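Local coordinates for uncharacterized conserved protein YndB, AHSA1/START domain (Micromonospora chersina, PDB 6V04), which is of unknown function but is a START/Bet v1-like protein encoded in the dynemicin biosynthetic locus and probably takes part in dynemicin biosynthesis, at residues D12-M17 with A120-G125. Numbering follows the deposited sequence.
Sequences DWVRVM and AQLKAG
L122 and K123 on helix 116-139 meet V14 and V16 on strand 14-20. This is the helix-grip fold of a Bet v1-like (SRPBCC) domain, in which a long C-terminal helix packs against a curved antiparallel sheet. Here that helix is 116-139, which follows the last strand of the first of the chain's two sheets. The axes of strand 14-17 and helix 120-125 come within 8.5 Å and point in similar directions, 21° apart.

L122 comes first along the helix. Its CD2 methyl meets CG2 of V14 at 4.2 Å, and the two side chains cross obliquely. The L122 side chain also touches D109 of strand 103-110, the partner of the outermost strand 14-20, so it reaches two neighbouring strands.

K123 follows and makes most of the remaining contact. Its backbone sits over V14, with CA 3.8 Å from CG1 of that valine. V14 CG1 is anti to its backbone N (chi1 171°), whereas CG2, the methyl used by L122, lies beside that N. One branch thus serves each helix residue. Further out, K123 CG lies 4.0 Å from V16 CG2. V14 and V16 are both buried; V14 also packs on V119, and V16 on W126, L127 and V130, all of the same helix.

The K123 chain is extended as far as CE and bends at its last torsion (chi4 66°), which sets NZ beside the strand backbone. NZ is 3.1 Å from R15 O. The R15 side chain leaves the opposite side of the strand. Its NE lies 3.3 Å above the W13 ring plane, over the centre, and its NH2 forms a salt bridge with D11. One water joins helix and strand: it accepts from K123 NZ at 3.1 Å and from R15 N at 2.9 Å.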
loop_
_atom_site.group_PDB
_atom_site.type_symbol
_atom_site.label_atom_id
_atom_site.label_comp_id
_atom_site.label_asym_id
_atom_site.label_seq_id
_atom_site.Cartn_x
_atom_site.Cartn_y
_atom_site.Cartn_z
ATOM N N ASP A 12 16.221 3.129 -7.539
ATOM C CA ASP A 12 14.986 3.238 -6.775
ATOM C C ASP A 12 14.003 4.238 -7.363
ATOM O O ASP A 12 12.839 4.245 -6.951
ATOM C CB ASP A 12 15.297 3.654 -5.336
ATOM C CG ASP A 12 15.934 5.026 -5.257
ATOM O OD1 ASP A 12 17.141 5.133 -5.560
ATOM O OD2 ASP A 12 15.212 5.993 -4.923
ATOM N N TRP A 13 14.430 5.066 -8.312
ATOM C CA TRP A 13 13.689 6.259 -8.706
ATOM C C TRP A 13 12.677 5.918 -9.793
ATOM O O TRP A 13 13.042 5.658 -10.942
ATOM C CB TRP A 13 14.683 7.310 -9.177
ATOM C CG TRP A 13 14.128 8.584 -9.661
ATOM C CD1 TRP A 13 12.859 9.055 -9.533
ATOM C CD2 TRP A 13 14.864 9.578 -10.370
ATOM N NE1 TRP A 13 12.761 10.298 -10.133
ATOM C CE2 TRP A 13 13.981 10.635 -10.651
ATOM C CE3 TRP A 13 16.190 9.669 -10.798
ATOM C CZ2 TRP A 13 14.385 11.777 -11.336
ATOM C CZ3 TRP A 13 16.587 10.794 -11.481
ATOM C CH2 TRP A 13 15.680 11.836 -11.745
ATOM N N VAL A 14 11.398 5.923 -9.430
ATOM C CA VAL A 14 10.328 5.659 -10.377
ATOM C C VAL A 14 9.886 6.978 -10.989
ATOM O O VAL A 14 9.651 7.956 -10.273
ATOM C CB VAL A 14 9.158 4.945 -9.682
ATOM C CG1 VAL A 14 7.973 4.881 -10.609
ATOM C CG2 VAL A 14 9.600 3.557 -9.254
ATOM N N ARG A 15 9.803 7.012 -12.316
ATOM C CA ARG A 15 9.379 8.193 -13.060
ATOM C C ARG A 15 8.288 7.771 -14.029
ATOM O O ARG A 15 8.499 6.868 -14.845
ATOM C CB ARG A 15 10.542 8.822 -13.826
ATOM C CG ARG A 15 11.597 9.414 -12.957
ATOM C CD ARG A 15 12.942 9.402 -13.674
ATOM N NE ARG A 15 13.723 8.246 -13.245
ATOM C CZ ARG A 15 14.511 7.520 -14.028
ATOM N NH1 ARG A 15 14.640 7.805 -15.320
ATOM N NH2 ARG A 15 15.167 6.490 -13.512
ATOM N N VAL A 16 7.121 8.402 -13.923
ATOM C CA VAL A 16 5.976 8.107 -14.775
ATOM C C VAL A 16 5.424 9.430 -15.286
ATOM O O VAL A 16 5.481 10.452 -14.598
ATOM C CB VAL A 16 4.892 7.300 -14.018
ATOM C CG1 VAL A 16 3.559 7.364 -14.736
ATOM C CG2 VAL A 16 5.336 5.854 -13.859
ATOM N N MET A 17 4.908 9.413 -16.514
ATOM C CA MET A 17 4.352 10.605 -17.134
ATOM C C MET A 17 3.025 10.264 -17.795
ATOM O O MET A 17 2.794 9.127 -18.215
ATOM C CB MET A 17 5.304 11.210 -18.196
ATOM C CG MET A 17 6.619 11.753 -17.666
ATOM S SD MET A 17 7.887 10.491 -17.415
ATOM C CE MET A 17 9.380 11.476 -17.555
ATOM N N ALA A 120 9.123 -2.409 -9.919
ATOM C CA ALA A 120 8.176 -2.700 -10.991
ATOM C C ALA A 120 6.739 -2.515 -10.523
ATOM O O ALA A 120 5.910 -1.930 -11.233
ATOM C CB ALA A 120 8.390 -4.123 -11.502
ATOM N N GLN A 121 6.420 -3.020 -9.331
ATOM C CA GLN A 121 5.075 -2.836 -8.791
ATOM C C GLN A 121 4.737 -1.359 -8.639
ATOM O O GLN A 121 3.600 -0.938 -8.897
ATOM C CB GLN A 121 4.954 -3.537 -7.437
ATOM C CG GLN A 121 4.783 -5.043 -7.496
ATOM C CD GLN A 121 4.918 -5.685 -6.126
ATOM O OE1 GLN A 121 3.937 -5.819 -5.390
ATOM N NE2 GLN A 121 6.137 -6.078 -5.773
ATOM N N LEU A 122 5.708 -0.563 -8.199
ATOM C CA LEU A 122 5.456 0.853 -7.968
ATOM C C LEU A 122 5.265 1.599 -9.282
ATOM O O LEU A 122 4.407 2.485 -9.378
ATOM C CB LEU A 122 6.606 1.444 -7.152
ATOM C CG LEU A 122 6.363 2.798 -6.507
ATOM C CD1 LEU A 122 5.075 2.808 -5.689
ATOM C CD2 LEU A 122 7.547 3.137 -5.625
ATOM N N LYS A 123 6.046 1.262 -10.308
ATOM C CA LYS A 123 5.812 1.865 -11.614
ATOM C C LYS A 123 4.416 1.532 -12.122
ATOM O O LYS A 123 3.692 2.416 -12.598
ATOM C CB LYS A 123 6.866 1.399 -12.613
ATOM C CG LYS A 123 6.849 2.190 -13.907
ATOM C CD LYS A 123 7.942 1.724 -14.858
ATOM C CE LYS A 123 7.978 2.564 -16.124
ATOM N NZ LYS A 123 8.373 3.977 -15.852
ATOM N N ALA A 124 4.005 0.268 -11.994
ATOM C CA ALA A 124 2.669 -0.120 -12.427
ATOM C C ALA A 124 1.604 0.626 -11.636
ATOM O O ALA A 124 0.584 1.048 -12.199
ATOM C CB ALA A 124 2.486 -1.630 -12.276
ATOM N N GLY A 125 1.837 0.806 -10.331
ATOM C CA GLY A 125 0.886 1.532 -9.503
ATOM C C GLY A 125 0.705 2.968 -9.937
ATOM O O GLY A 125 -0.418 3.470 -10.021
HETATM O O HOH W 1 10.648 4.727 -13.930
#